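Local coordinates for putative periplasmic protein (Salmonella enterica subsp. enterica serovar Typhimurium, PDB 4J32), which probably protects the bacterium in the periplasm by inhibiting Tae4, the peptidoglycan-cleaving effector of its type VI secretion system, at residues Glu56-Glu59 / Ile60-Tyr64; Lys81-Asp84 / Phe85-Arg89. All coordinates share one frame; numbering follows the deposited sequence.

After helices 10-26 and 30-46, helix 51-65 holds interaction 1, residues 56-64. Helix 78-86 follows and holds most of interaction 2, residues 81-89, which runs on to helix 89-96. Each is local and closes no long loop: interaction 1 spans turns of one helix, interaction 2 the end of one helix and the start of the next. They stand in series; neither nests in nor crosses the other. Their centres are about 10 Å apart, and they touch. F85 packs on I60 and A61, with F85 CE1 3.5 Å from I60 CG2. Y64 OH lies 2.6 Å from D88 OD2, a probable hydrogen bond. Together they tie helix 51-65 to helix 78-86 and to the start of helix 89-96.

Interaction 1. Residues Glu56-Glu59 / Ile60-Tyr64; sequences EIDE and IAKKY
K62 reaches back one helical turn to D58, an i to i+4 pair on helix 51-65. K62 is modelled in two conformers, and the path of one is followed here. Its CB lies 3.6 Å from D58 O, the carbonyl that accepts the K62 backbone N. CG is also close to this oxygen. CG sits beside the backbone N of K62 (chi1 -71°), and the chain is extended from there to CE. CD passes D58 OD2 at 3.5 Å. CE is placed closer still to that oxygen, but so short an approach is doubtful. At the tip, K62 NZ forms a salt bridge of 3.1 Å with D58 OD1 in this same conformer. NZ meets the syn lone pair of that oxygen.

D58 OD1 has a second donor, H21 NE2 of helix 10-26. L25 of that helix packs against both D58 and K62.

Along the rest of the turn, the helix is held by routine backbone bonds, such as A61 N to I57 O at 2.8 Å. I57, I60 and A61 pack on F85 of helix 78-86. D58 also packs on Y52 of the putative cytoplasmic protein chain, presumably the effector Tae4, which places the pair at the inhibitor-effector interface. With two donors on D58 OD1, the carboxylate is probably kept charged, and its bond to H21 links this helix to helix 10-26.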
ATOM      1  N   GLU B  56      -3.162 -18.015  -7.063  1.00 18.40           N
ATOM      2  CA  GLU B  56      -4.569 -17.672  -7.331  1.00 19.23           C
ATOM      3  C   GLU B  56      -4.929 -16.259  -6.823  1.00 18.70           C
ATOM      4  O   GLU B  56      -5.684 -15.538  -7.468  1.00 19.34           O
ATOM      5  CB  GLU B  56      -5.507 -18.706  -6.703  1.00 19.78           C
ATOM      6  CG  GLU B  56      -6.958 -18.622  -7.242  1.00 21.34           C
ATOM      7  CD  GLU B  56      -7.116 -18.824  -8.749  1.00 25.99           C
ATOM      8  OE1 GLU B  56      -6.175 -19.271  -9.463  1.00 25.01           O
ATOM      9  OE2 GLU B  56      -8.244 -18.559  -9.243  1.00 27.05           O
ATOM     10  N   ILE B  57      -4.422 -15.888  -5.655  1.00 17.15           N
ATOM     11  CA  ILE B  57      -4.559 -14.507  -5.166  1.00 17.21           C
ATOM     12  C   ILE B  57      -4.009 -13.524  -6.218  1.00 18.68           C
ATOM     13  O   ILE B  57      -4.651 -12.517  -6.542  1.00 18.49           O
ATOM     14  CB  ILE B  57      -3.881 -14.306  -3.804  1.00 16.81           C
ATOM     15  CG1 ILE B  57      -4.624 -15.138  -2.753  1.00 16.68           C
ATOM     16  CG2 ILE B  57      -3.901 -12.804  -3.399  1.00 16.24           C
ATOM     17  CD1 ILE B  57      -3.942 -15.220  -1.344  1.00 17.45           C
ATOM     18  N   ASP B  58      -2.832 -13.833  -6.751  1.00 18.12           N
ATOM     19  CA  ASP B  58      -2.273 -13.059  -7.883  1.00 19.93           C
ATOM     20  C   ASP B  58      -3.195 -12.979  -9.098  1.00 21.06           C
ATOM     21  O   ASP B  58      -3.308 -11.901  -9.696  1.00 21.32           O
ATOM     22  CB  ASP B  58      -0.908 -13.620  -8.302  1.00 20.28           C
ATOM     23  CG  ASP B  58      -0.343 -12.944  -9.547  1.00 23.67           C
ATOM     24  OD1 ASP B  58       0.154 -11.793  -9.441  1.00 23.89           O
ATOM     25  OD2 ASP B  58      -0.378 -13.569 -10.636  1.00 25.68           O
ATOM     26  N   GLU B  59      -3.840 -14.089  -9.477  1.00 20.96           N
ATOM     27  CA  GLU B  59      -4.791 -14.062 -10.605  1.00 23.00           C
ATOM     28  C   GLU B  59      -5.889 -13.025 -10.382  1.00 22.41           C
ATOM     29  O   GLU B  59      -6.298 -12.312 -11.322  1.00 22.79           O
ATOM     30  CB  GLU B  59      -5.424 -15.448 -10.845  1.00 24.24           C
ATOM     31  CG  GLU B  59      -4.470 -16.482 -11.425  1.00 26.00           C
ATOM     32  CD  GLU B  59      -4.002 -16.124 -12.827  1.00 33.59           C
ATOM     33  OE1 GLU B  59      -2.857 -16.477 -13.171  1.00 39.63           O
ATOM     34  OE2 GLU B  59      -4.780 -15.518 -13.585  1.00 34.17           O
ATOM     35  N   ILE B  60      -6.373 -12.942  -9.145  1.00 20.96           N
ATOM     36  CA  ILE B  60      -7.428 -11.965  -8.817  1.00 21.63           C
ATOM     37  C   ILE B  60      -6.848 -10.556  -8.771  1.00 21.06           C
ATOM     38  O   ILE B  60      -7.462  -9.619  -9.290  1.00 21.09           O
ATOM     39  CB  ILE B  60      -8.184 -12.317  -7.504  1.00 21.50           C
ATOM     40  CG1 ILE B  60      -8.710 -13.757  -7.583  1.00 21.84           C
ATOM     41  CG2 ILE B  60      -9.325 -11.303  -7.233  1.00 21.18           C
ATOM     42  CD1 ILE B  60      -9.255 -14.307  -6.223  1.00 23.73           C
ATOM     43  N   ALA B  61      -5.654 -10.426  -8.184  1.00 19.97           N
ATOM     44  CA  ALA B  61      -4.984  -9.130  -8.091  1.00 21.01           C
ATOM     45  C   ALA B  61      -4.824  -8.522  -9.480  1.00 22.47           C
ATOM     46  O   ALA B  61      -4.995  -7.306  -9.642  1.00 22.86           O
ATOM     47  CB  ALA B  61      -3.623  -9.260  -7.407  1.00 19.73           C
ATOM     48  N   LYS B  62      -4.511  -9.366 -10.466  1.00 23.52           N
ATOM     49  CA  LYS B  62      -4.278  -8.865 -11.818  0.60 25.14           C
ATOM     50  C   LYS B  62      -5.550  -8.301 -12.464  1.00 25.99           C
ATOM     51  O   LYS B  62      -5.463  -7.477 -13.382  1.00 27.31           O
ATOM     52  CB  LYS B  62      -3.575  -9.921 -12.688  0.60 26.03           C
ATOM     53  CG  LYS B  62      -2.100 -10.155 -12.295  0.60 25.97           C
ATOM     54  CD  LYS B  62      -1.502 -11.343 -13.034  0.60 27.82           C
ATOM     55  CE  LYS B  62      -0.014 -11.587 -12.751  0.60 28.41           C
ATOM     56  NZ  LYS B  62       0.697 -10.425 -12.149  0.60 30.57           N
ATOM     57  N   LYS B  63      -6.727  -8.694 -11.965  1.00 26.13           N
ATOM     58  CA  LYS B  63      -8.000  -8.152 -12.463  1.00 27.10           C
ATOM     59  C   LYS B  63      -8.147  -6.686 -12.013  1.00 25.86           C
ATOM     60  O   LYS B  63      -8.912  -5.930 -12.611  1.00 26.94           O
ATOM     61  CB  LYS B  63      -9.196  -8.951 -11.942  1.00 27.84           C
ATOM     62  CG  LYS B  63      -9.272 -10.392 -12.467  1.00 30.85           C
ATOM     63  CD  LYS B  63     -10.333 -11.186 -11.719  1.00 34.28           C
ATOM     64  CE  LYS B  63     -10.321 -12.640 -12.192  1.00 39.68           C
ATOM     65  NZ  LYS B  63     -11.659 -13.256 -11.992  1.00 42.96           N
ATOM     66  N   TYR B  64      -7.426  -6.312 -10.958  1.00 22.71           N
ATOM     67  CA  TYR B  64      -7.468  -4.948 -10.405  1.00 22.09           C
ATOM     68  C   TYR B  64      -6.256  -4.152 -10.868  1.00 22.32           C
ATOM     69  O   TYR B  64      -6.380  -2.973 -11.158  1.00 21.97           O
ATOM     70  CB  TYR B  64      -7.520  -4.971  -8.856  1.00 20.09           C
ATOM     71  CG  TYR B  64      -8.898  -5.378  -8.374  1.00 21.05           C
ATOM     72  CD1 TYR B  64      -9.867  -4.404  -8.079  1.00 19.92           C
ATOM     73  CD2 TYR B  64      -9.250  -6.743  -8.260  1.00 19.77           C
ATOM     74  CE1 TYR B  64     -11.170  -4.776  -7.689  1.00 22.33           C
ATOM     75  CE2 TYR B  64     -10.540  -7.125  -7.856  1.00 21.29           C
ATOM     76  CZ  TYR B  64     -11.492  -6.134  -7.571  1.00 22.76           C
ATOM     77  OH  TYR B  64     -12.776  -6.491  -7.193  1.00 22.53           O
TER

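Interaction 2. Residues Lys81-Asp84 / Phe85-Arg89; sequences KCID and FIHDR
H87 folds its ring back to I83 at the C-terminal end of helix 78-86 in this all-helical immunity protein, and its ND1 bonds I83 O there. The ring and the I83 side chain lie side by side and point the same way, with I83 CG2 4.0 Å from H87 CE1. H87 CG stands beside its own backbone N, which brings ND1 to the carbonyl. The bond from H87 ND1 to I83 O is 2.7 Å long, with an N-H...O angle of 158°. The oxygen lies almost in the ring plane, but ND1 is tilted 29° from the carbonyl plane. ND1 is the donor here, since a backbone carbonyl can only accept. I86 N makes only a weak bond to the same oxygen.

In one of its two modelled conformers, I86 has CG1 between the backbone N and the carbonyl carbon (chi1 60°). I86 CG1 then meets I83 O at 3.3 Å, and both CG1 and CG2 of I86 lie 3.5 Å from C82 O. I86 also touches L19 of helix 10-26. F85 points its ring into the core between helix 10-26 and helix 51-65. C82 adds a covalent tie to helix 10-26, its disulfide with C22.

D84 and H87 face the second subunit, another copy of this protein. There D84 OD1 bonds Y8 OH of that subunit, and the H87 ring meets the same Y8 ring edge-to-face. The next helix starts at once: D88 is its N-cap, with OD1 accepting L91 N, while OD2 is held by Y64 OH of helix 51-65. At the turn before it, H87 N bonds D84 O at 3.1 Å, an i to i+3 bond.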
ATOM      1  N   LYS B  81      -6.454   0.812  -6.714  1.00 17.86           N
ATOM      2  CA  LYS B  81      -6.721  -0.499  -7.330  1.00 17.93           C
ATOM      3  C   LYS B  81      -6.553  -1.601  -6.265  1.00 17.87           C
ATOM      4  O   LYS B  81      -7.378  -2.529  -6.182  1.00 18.09           O
ATOM      5  CB  LYS B  81      -5.788  -0.729  -8.533  1.00 18.06           C
ATOM      6  CG  LYS B  81      -5.970   0.325  -9.628  1.00 18.29           C
ATOM      7  CD  LYS B  81      -4.878   0.276 -10.685  1.00 20.95           C
ATOM      8  CE  LYS B  81      -4.956   1.549 -11.538  1.00 22.48           C
ATOM      9  NZ  LYS B  81      -3.884   1.523 -12.605  1.00 24.99           N
ATOM     10  N   CYS B  82      -5.517  -1.468  -5.432  1.00 17.32           N
ATOM     11  CA  CYS B  82      -5.224  -2.496  -4.423  1.00 17.84           C
ATOM     12  C   CYS B  82      -6.174  -2.411  -3.234  1.00 17.88           C
ATOM     13  O   CYS B  82      -6.524  -3.436  -2.631  1.00 17.42           O
ATOM     14  CB  CYS B  82      -3.773  -2.401  -3.980  1.00 16.78           C
ATOM     15  SG  CYS B  82      -2.673  -2.786  -5.319  1.00 20.63           S
ATOM     16  N   ILE B  83      -6.626  -1.199  -2.915  1.00 16.80           N
ATOM     17  CA  ILE B  83      -7.612  -1.058  -1.834  1.00 17.15           C
ATOM     18  C   ILE B  83      -8.956  -1.674  -2.287  1.00 17.69           C
ATOM     19  O   ILE B  83      -9.602  -2.401  -1.529  1.00 17.36           O
ATOM     20  CB  ILE B  83      -7.745   0.422  -1.354  1.00 17.30           C
ATOM     21  CG1 ILE B  83      -6.458   0.814  -0.582  1.00 18.55           C
ATOM     22  CG2 ILE B  83      -8.990   0.593  -0.440  1.00 18.84           C
ATOM     23  CD1 ILE B  83      -6.300   2.253  -0.265  1.00 22.14           C
ATOM     24  N   ASP B  84      -9.341  -1.424  -3.533  1.00 17.33           N
ATOM     25  CA  ASP B  84     -10.557  -2.055  -4.053  1.00 17.92           C
ATOM     26  C   ASP B  84     -10.366  -3.583  -4.071  1.00 17.83           C
ATOM     27  O   ASP B  84     -11.292  -4.352  -3.746  1.00 19.45           O
ATOM     28  CB  ASP B  84     -10.883  -1.535  -5.461  1.00 18.10           C
ATOM     29  CG  ASP B  84     -11.468  -0.113  -5.450  1.00 18.74           C
ATOM     30  OD1 ASP B  84     -11.813   0.411  -4.350  1.00 19.05           O
ATOM     31  OD2 ASP B  84     -11.640   0.453  -6.559  1.00 19.78           O
ATOM     32  N   PHE B  85      -9.191  -4.011  -4.506  1.00 17.15           N
ATOM     33  CA  PHE B  85      -8.888  -5.457  -4.591  1.00 17.97           C
ATOM     34  C   PHE B  85      -9.100  -6.158  -3.251  1.00 17.60           C
ATOM     35  O   PHE B  85      -9.701  -7.230  -3.208  1.00 18.66           O
ATOM     36  CB  PHE B  85      -7.442  -5.652  -5.054  1.00 18.02           C
ATOM     37  CG  PHE B  85      -6.909  -7.073  -4.888  1.00 17.19           C
ATOM     38  CD1 PHE B  85      -7.621  -8.172  -5.378  1.00 18.46           C
ATOM     39  CD2 PHE B  85      -5.656  -7.290  -4.282  1.00 18.32           C
ATOM     40  CE1 PHE B  85      -7.107  -9.502  -5.235  1.00 18.51           C
ATOM     41  CE2 PHE B  85      -5.129  -8.604  -4.154  1.00 17.81           C
ATOM     42  CZ  PHE B  85      -5.860  -9.695  -4.621  1.00 16.30           C
ATOM     43  N   ILE B  86      -8.627  -5.563  -2.151  1.00 17.42           N
ATOM     44  CA  ILE B  86      -8.678  -6.293  -0.882  0.50 17.53           C
ATOM     45  C   ILE B  86     -10.098  -6.415  -0.321  1.00 19.23           C
ATOM     46  O   ILE B  86     -10.328  -7.194   0.619  1.00 20.23           O
ATOM     47  CB  ILE B  86      -7.647  -5.797   0.158  0.50 16.42           C
ATOM     48  CG1 ILE B  86      -7.872  -4.316   0.513  0.50 16.24           C
ATOM     49  CG2 ILE B  86      -6.241  -6.042  -0.373  0.50 15.88           C
ATOM     50  CD1 ILE B  86      -7.189  -3.873   1.820  0.50 17.56           C
ATOM     51  N   HIS B  87     -11.049  -5.704  -0.939  1.00 17.83           N
ATOM     52  CA  HIS B  87     -12.484  -5.848  -0.623  1.00 19.54           C
ATOM     53  C   HIS B  87     -13.215  -6.831  -1.544  1.00 20.31           C
ATOM     54  O   HIS B  87     -14.437  -7.046  -1.416  1.00 21.14           O
ATOM     55  CB  HIS B  87     -13.174  -4.481  -0.673  1.00 19.28           C
ATOM     56  CG  HIS B  87     -12.700  -3.541   0.399  1.00 19.59           C
ATOM     57  ND1 HIS B  87     -11.582  -2.754   0.248  1.00 21.14           N
ATOM     58  CD2 HIS B  87     -13.194  -3.264   1.630  1.00 23.19           C
ATOM     59  CE1 HIS B  87     -11.396  -2.041   1.348  1.00 22.88           C
ATOM     60  NE2 HIS B  87     -12.362  -2.330   2.202  1.00 22.69           N
ATOM     61  N   ASP B  88     -12.478  -7.417  -2.480  1.00 20.06           N
ATOM     62  CA  ASP B  88     -13.083  -8.289  -3.503  1.00 21.48           C
ATOM     63  C   ASP B  88     -13.704  -9.545  -2.884  1.00 22.51           C
ATOM     64  O   ASP B  88     -13.077 -10.215  -2.069  1.00 20.96           O
ATOM     65  CB  ASP B  88     -12.035  -8.627  -4.576  1.00 21.25           C
ATOM     66  CG  ASP B  88     -12.573  -9.519  -5.660  1.00 24.35           C
ATOM     67  OD1 ASP B  88     -12.499 -10.737  -5.458  1.00 25.72           O
ATOM     68  OD2 ASP B  88     -13.062  -9.020  -6.704  1.00 24.20           O
ATOM     69  N   ARG B  89     -14.949  -9.829  -3.263  1.00 24.25           N
ATOM     70  CA  ARG B  89     -15.690 -10.962  -2.717  1.00 27.25           C
ATOM     71  C   ARG B  89     -15.033 -12.301  -3.090  1.00 26.23           C
ATOM     72  O   ARG B  89     -14.938 -13.192  -2.248  1.00 25.72           O
ATOM     73  CB  ARG B  89     -17.145 -10.927  -3.187  1.00 29.02           C
ATOM     74  CG  ARG B  89     -18.031 -11.943  -2.487  1.00 33.11           C
ATOM     75  CD  ARG B  89     -19.461 -11.992  -3.063  1.00 36.45           C
ATOM     76  NE  ARG B  89     -19.583 -12.925  -4.189  1.00 45.85           N
ATOM     77  CZ  ARG B  89     -19.462 -14.256  -4.104  1.00 49.71           C
ATOM     78  NH1 ARG B  89     -19.205 -14.857  -2.942  1.00 52.01           N
ATOM     79  NH2 ARG B  89     -19.581 -14.995  -5.199  1.00 52.27           N
TER